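Local coordinates for putative carboxynorspermidine decarboxylase protein (Sinorhizobium meliloti, PDB 3MT1) that probably uses pyridoxal 5'-phosphate to decarboxylate carboxynorspermidine and carboxyspermidine, yielding norspermidine and spermidine, at residues B[32-44]-B[319-331]. Numbering follows the deposited sequence.
With SO4 (sulfate ion), chain D.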
loop_
_atom_site.group_PDB
_atom_site.type_symbol
_atom_site.label_atom_id
_atom_site.label_comp_id
_atom_site.label_asym_id
_atom_site.label_seq_id
_atom_site.Cartn_x
_atom_site.Cartn_y
_atom_site.Cartn_z
ATOM N N ALA B 32 -3.141 2.131 29.198
ATOM C CA ALA B 32 -2.522 2.152 27.877
ATOM C C ALA B 32 -3.214 1.155 26.973
ATOM O O ALA B 32 -3.405 -0.024 27.366
ATOM C CB ALA B 32 -1.032 1.792 27.968
ATOM N N LEU B 33 -3.556 1.621 25.768
ATOM C CA LEU B 33 -4.197 0.792 24.758
ATOM C C LEU B 33 -3.332 0.738 23.499
ATOM O O LEU B 33 -2.828 1.763 23.039
ATOM C CB LEU B 33 -5.575 1.338 24.428
ATOM C CG LEU B 33 -6.489 1.767 25.565
ATOM C CD1 LEU B 33 -7.715 2.525 25.045
ATOM C CD2 LEU B 33 -6.927 0.577 26.363
ATOM N N LEU B 34 -3.143 -0.458 22.947
ATOM C CA LEU B 34 -2.380 -0.587 21.706
ATOM C C LEU B 34 -3.189 0.040 20.574
ATOM O O LEU B 34 -4.341 -0.318 20.396
ATOM C CB LEU B 34 -2.127 -2.072 21.395
ATOM C CG LEU B 34 -1.457 -2.475 20.075
ATOM C CD1 LEU B 34 -0.069 -1.787 19.917
ATOM C CD2 LEU B 34 -1.330 -3.990 19.945
ATOM N N ALA B 35 -2.614 0.962 19.819
ATOM C CA ALA B 35 -3.324 1.482 18.613
ATOM C C ALA B 35 -3.198 0.519 17.439
ATOM O O ALA B 35 -2.107 0.377 16.878
ATOM C CB ALA B 35 -2.839 2.872 18.222
ATOM N N LEU B 36 -4.295 -0.173 17.106
ATOM C CA LEU B 36 -4.256 -1.208 16.075
ATOM C C LEU B 36 -3.926 -0.681 14.660
ATOM O O LEU B 36 -3.444 -1.429 13.840
ATOM C CB LEU B 36 -5.507 -2.055 16.099
ATOM C CG LEU B 36 -5.759 -2.884 17.380
ATOM C CD1 LEU B 36 -6.934 -3.858 17.203
ATOM C CD2 LEU B 36 -4.521 -3.688 17.755
ATOM N N LYS B 37 -4.111 0.618 14.398
ATOM C CA LYS B 37 -3.725 1.177 13.097
ATOM C C LYS B 37 -2.211 1.078 12.842
ATOM O O LYS B 37 -1.768 0.974 11.690
ATOM C CB LYS B 37 -4.266 2.594 12.869
ATOM C CG LYS B 37 -3.640 3.656 13.712
ATOM C CD LYS B 37 -4.295 5.047 13.531
ATOM C CE LYS B 37 -3.746 5.998 14.616
ATOM N NZ LYS B 37 -4.496 7.316 14.690
ATOM N N CYS B 38 -1.421 1.068 13.912
ATOM C CA CYS B 38 0.016 1.019 13.787
ATOM C C CYS B 38 0.505 -0.431 13.686
ATOM O O CYS B 38 1.412 -0.754 12.879
ATOM C CB CYS B 38 0.636 1.726 14.977
ATOM S SG CYS B 38 2.361 1.293 15.247
ATOM N N PHE B 39 -0.106 -1.304 14.506
ATOM C CA PHE B 39 0.403 -2.674 14.717
ATOM C C PHE B 39 -0.727 -3.566 15.166
ATOM O O PHE B 39 -1.339 -3.302 16.171
ATOM C CB PHE B 39 1.465 -2.661 15.781
ATOM C CG PHE B 39 2.105 -3.990 16.027
ATOM C CD1 PHE B 39 1.623 -4.844 17.051
ATOM C CD2 PHE B 39 3.228 -4.376 15.292
ATOM C CE1 PHE B 39 2.242 -6.090 17.314
ATOM C CE2 PHE B 39 3.847 -5.626 15.525
ATOM C CZ PHE B 39 3.368 -6.484 16.547
ATOM N N ALA B 40 -0.988 -4.616 14.399
ATOM C CA ALA B 40 -2.108 -5.512 14.604
ATOM C C ALA B 40 -1.681 -6.964 14.324
ATOM O O ALA B 40 -2.466 -7.815 13.888
ATOM C CB ALA B 40 -3.263 -5.082 13.740
ATOM N N THR B 41 -0.424 -7.255 14.635
ATOM C CA THR B 41 0.122 -8.578 14.431
ATOM C C THR B 41 -0.270 -9.428 15.635
ATOM O O THR B 41 0.517 -9.594 16.600
ATOM C CB THR B 41 1.605 -8.495 14.271
ATOM O OG1 THR B 41 1.867 -7.743 13.097
ATOM C CG2 THR B 41 2.226 -9.867 14.099
ATOM N N TRP B 42 -1.474 -9.978 15.544
ATOM C CA TRP B 42 -2.141 -10.537 16.701
ATOM C C TRP B 42 -1.455 -11.741 17.371
ATOM O O TRP B 42 -1.641 -11.944 18.564
ATOM C CB TRP B 42 -3.618 -10.820 16.425
ATOM C CG TRP B 42 -3.929 -11.653 15.215
ATOM C CD1 TRP B 42 -4.167 -11.203 13.936
ATOM C CD2 TRP B 42 -4.080 -13.057 15.176
ATOM N NE1 TRP B 42 -4.416 -12.238 13.113
ATOM C CE2 TRP B 42 -4.396 -13.400 13.847
ATOM C CE3 TRP B 42 -4.002 -14.065 16.139
ATOM C CZ2 TRP B 42 -4.603 -14.728 13.442
ATOM C CZ3 TRP B 42 -4.228 -15.388 15.745
ATOM C CH2 TRP B 42 -4.507 -15.708 14.405
ATOM N N SER B 43 -0.625 -12.489 16.647
ATOM C CA SER B 43 0.047 -13.628 17.266
ATOM C C SER B 43 0.963 -13.280 18.454
ATOM O O SER B 43 1.431 -14.205 19.165
ATOM C CB SER B 43 0.873 -14.399 16.238
ATOM O OG SER B 43 1.837 -13.536 15.670
ATOM N N VAL B 44 1.243 -11.979 18.651
ATOM C CA VAL B 44 2.015 -11.540 19.796
ATOM C C VAL B 44 1.153 -10.822 20.837
ATOM O O VAL B 44 1.671 -10.335 21.840
ATOM C CB VAL B 44 3.304 -10.691 19.408
ATOM C CG1 VAL B 44 4.242 -11.472 18.470
ATOM C CG2 VAL B 44 2.952 -9.312 18.843
ATOM N N GLN B 319 16.043 -1.803 10.182
ATOM C CA GLN B 319 15.750 -1.672 11.600
ATOM C C GLN B 319 14.398 -1.009 11.817
ATOM O O GLN B 319 13.875 -0.324 10.921
ATOM C CB GLN B 319 16.862 -0.867 12.298
ATOM C CG GLN B 319 18.250 -1.470 12.150
ATOM C CD GLN B 319 18.374 -2.866 12.765
ATOM O OE1 GLN B 319 17.981 -3.117 13.919
ATOM N NE2 GLN B 319 18.921 -3.786 11.986
ATOM N N ASP B 320 13.858 -1.203 13.017
ATOM C CA ASP B 320 12.608 -0.590 13.437
ATOM C C ASP B 320 11.504 -0.691 12.401
ATOM O O ASP B 320 10.945 0.318 11.988
ATOM C CB ASP B 320 12.816 0.878 13.789
ATOM C CG ASP B 320 11.765 1.377 14.752
ATOM O OD1 ASP B 320 11.061 0.508 15.326
ATOM O OD2 ASP B 320 11.653 2.607 14.961
ATOM N N ALA B 321 11.174 -1.906 11.997
ATOM C CA ALA B 321 10.219 -2.088 10.947
ATOM C C ALA B 321 8.825 -2.557 11.380
ATOM O O ALA B 321 8.066 -3.005 10.540
ATOM C CB ALA B 321 10.798 -3.037 9.918
ATOM N N ALA B 322 8.453 -2.443 12.655
ATOM C CA ALA B 322 7.143 -2.987 13.091
ATOM C C ALA B 322 5.922 -2.083 12.860
ATOM O O ALA B 322 4.821 -2.582 12.575
ATOM C CB ALA B 322 7.189 -3.447 14.548
ATOM N N GLY B 323 6.092 -0.772 13.011
ATOM C CA GLY B 323 4.973 0.149 12.930
ATOM C C GLY B 323 4.598 0.560 11.519
ATOM O O GLY B 323 5.476 0.934 10.697
ATOM N N TYR B 324 3.293 0.515 11.232
ATOM C CA TYR B 324 2.772 1.050 9.988
ATOM C C TYR B 324 3.422 0.336 8.796
ATOM O O TYR B 324 3.518 0.887 7.687
ATOM C CB TYR B 324 2.975 2.591 9.922
ATOM C CG TYR B 324 2.218 3.319 11.003
ATOM C CD1 TYR B 324 0.816 3.465 10.937
ATOM C CD2 TYR B 324 2.885 3.800 12.143
ATOM C CE1 TYR B 324 0.093 4.119 11.982
ATOM C CE2 TYR B 324 2.199 4.448 13.178
ATOM C CZ TYR B 324 0.817 4.614 13.088
ATOM O OH TYR B 324 0.167 5.236 14.139
ATOM N N THR B 325 3.886 -0.886 9.028
ATOM C CA THR B 325 4.484 -1.664 7.949
ATOM C C THR B 325 3.580 -2.852 7.639
ATOM O O THR B 325 2.955 -2.897 6.601
ATOM C CB THR B 325 5.872 -2.154 8.329
ATOM O OG1 THR B 325 5.768 -2.895 9.565
ATOM C CG2 THR B 325 6.854 -0.951 8.486
HETATM N N MSE B 326 3.466 -3.780 8.584
HETATM C CA MSE B 326 2.657 -4.966 8.397
HETATM C C MSE B 326 1.204 -4.668 8.106
HETATM O O MSE B 326 0.589 -5.387 7.355
HETATM C CB MSE B 326 2.760 -5.897 9.601
HETATM C CG MSE B 326 3.872 -6.915 9.441
HETATM SE SE MSE B 326 4.591 -7.707 11.115
HETATM C CE MSE B 326 5.257 -6.024 11.868
ATOM N N VAL B 327 0.650 -3.631 8.702
ATOM C CA VAL B 327 -0.770 -3.351 8.535
ATOM C C VAL B 327 -1.127 -2.834 7.109
ATOM O O VAL B 327 -2.294 -2.682 6.773
ATOM C CB VAL B 327 -1.233 -2.286 9.560
ATOM C CG1 VAL B 327 -1.472 -2.910 10.985
ATOM C CG2 VAL B 327 -0.241 -1.117 9.571
ATOM N N LYS B 328 -0.118 -2.546 6.287
ATOM C CA LYS B 328 -0.396 -1.913 5.019
ATOM C C LYS B 328 0.411 -2.539 3.895
ATOM O O LYS B 328 0.547 -1.969 2.833
ATOM C CB LYS B 328 -0.262 -0.381 5.093
ATOM C CG LYS B 328 1.054 0.146 5.671
ATOM C CD LYS B 328 1.128 1.679 5.512
ATOM C CE LYS B 328 0.824 2.378 6.813
ATOM N NZ LYS B 328 0.330 3.740 6.620
ATOM N N LYS B 329 0.910 -3.740 4.130
ATOM C CA LYS B 329 1.613 -4.458 3.097
ATOM C C LYS B 329 0.686 -4.896 1.979
ATOM O O LYS B 329 -0.498 -5.169 2.194
ATOM C CB LYS B 329 2.330 -5.651 3.701
ATOM C CG LYS B 329 1.435 -6.699 4.362
ATOM C CD LYS B 329 2.310 -7.813 4.988
ATOM C CE LYS B 329 1.553 -8.538 6.123
ATOM N NZ LYS B 329 0.232 -8.988 5.590
ATOM N N ASN B 330 1.225 -4.979 0.778
ATOM C CA ASN B 330 0.409 -5.320 -0.385
ATOM C C ASN B 330 1.183 -6.179 -1.432
ATOM O O ASN B 330 2.397 -6.438 -1.288
ATOM C CB ASN B 330 -0.091 -4.023 -1.005
ATOM C CG ASN B 330 1.043 -3.113 -1.370
ATOM O OD1 ASN B 330 1.650 -3.274 -2.432
ATOM N ND2 ASN B 330 1.389 -2.178 -0.472
ATOM N N TRP B 331 0.483 -6.553 -2.502
ATOM C CA TRP B 331 0.991 -7.467 -3.514
ATOM C C TRP B 331 1.491 -6.749 -4.769
ATOM O O TRP B 331 1.513 -7.307 -5.864
ATOM C CB TRP B 331 -0.142 -8.380 -3.905
ATOM C CG TRP B 331 -0.376 -9.439 -2.941
ATOM C CD1 TRP B 331 -1.491 -9.621 -2.190
ATOM C CD2 TRP B 331 0.533 -10.497 -2.599
ATOM N NE1 TRP B 331 -1.342 -10.736 -1.403
ATOM C CE2 TRP B 331 -0.116 -11.300 -1.638
ATOM C CE3 TRP B 331 1.825 -10.850 -3.022
ATOM C CZ2 TRP B 331 0.488 -12.441 -1.080
ATOM C CZ3 TRP B 331 2.426 -11.985 -2.480
ATOM C CH2 TRP B 331 1.760 -12.773 -1.527
HETATM S S SO4 D . 1.275 6.546 17.156
HETATM O O1 SO4 D . 1.867 7.794 16.698
HETATM O O2 SO4 D . 1.842 5.413 16.447
HETATM O O3 SO4 D . 1.622 6.463 18.580
HETATM O O4 SO4 D . -0.188 6.562 17.019
#
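Tyr324 N donates to Cys38 O at 2.8 Å with an N-H...O angle of 172°, and this nearly straight bond fixes the two loops where their CA atoms come closest. The phenol ring of Tyr324 turns one face to Cys38, whose CA is 3.7 Å from the ring centroid and 17° off the normal, a CH-pi contact. SG stands anti to the backbone N of Cys38 (chi1 161°), which brings it to the same ring at an oblique position, 4.2 Å from the centroid, as a sulfur-aromatic contact. The extended Lys37 chain runs beside the tyrosine and points the same way, its CE 4.0 Å from Tyr324 OH. At the ring's far end Tyr324 OH donates to sulfate O2 at 2.9 Å, and that anion also accepts from the backbone N of Gly199, Gly232 and Glu233. A leucine in place of Tyr324 would probably leave the sulfate without its hydroxyl donor and Cys38 without an aromatic face to lie on. Beside this site Val327 wedges CG2 3.3 Å from Lys37 O, while CG1 meets Ala40 CB. Farther along, Met326, a selenomethionine, places CE 3.9 Å from Phe39 CE2; Ala322 O lies at the edge of that phenyl ring. Two loops thus join at the junction of the parallel beta/alpha barrel, just past its strand 31-35, and the sheet domain. The sulfate, probably from the crystallisation liquor, is held by backbone N-H groups, two of them from glycines, and a tyrosine hydroxyl, consistent with the cofactor-phosphate site of fold-type III pyridoxal phosphate decarboxylases.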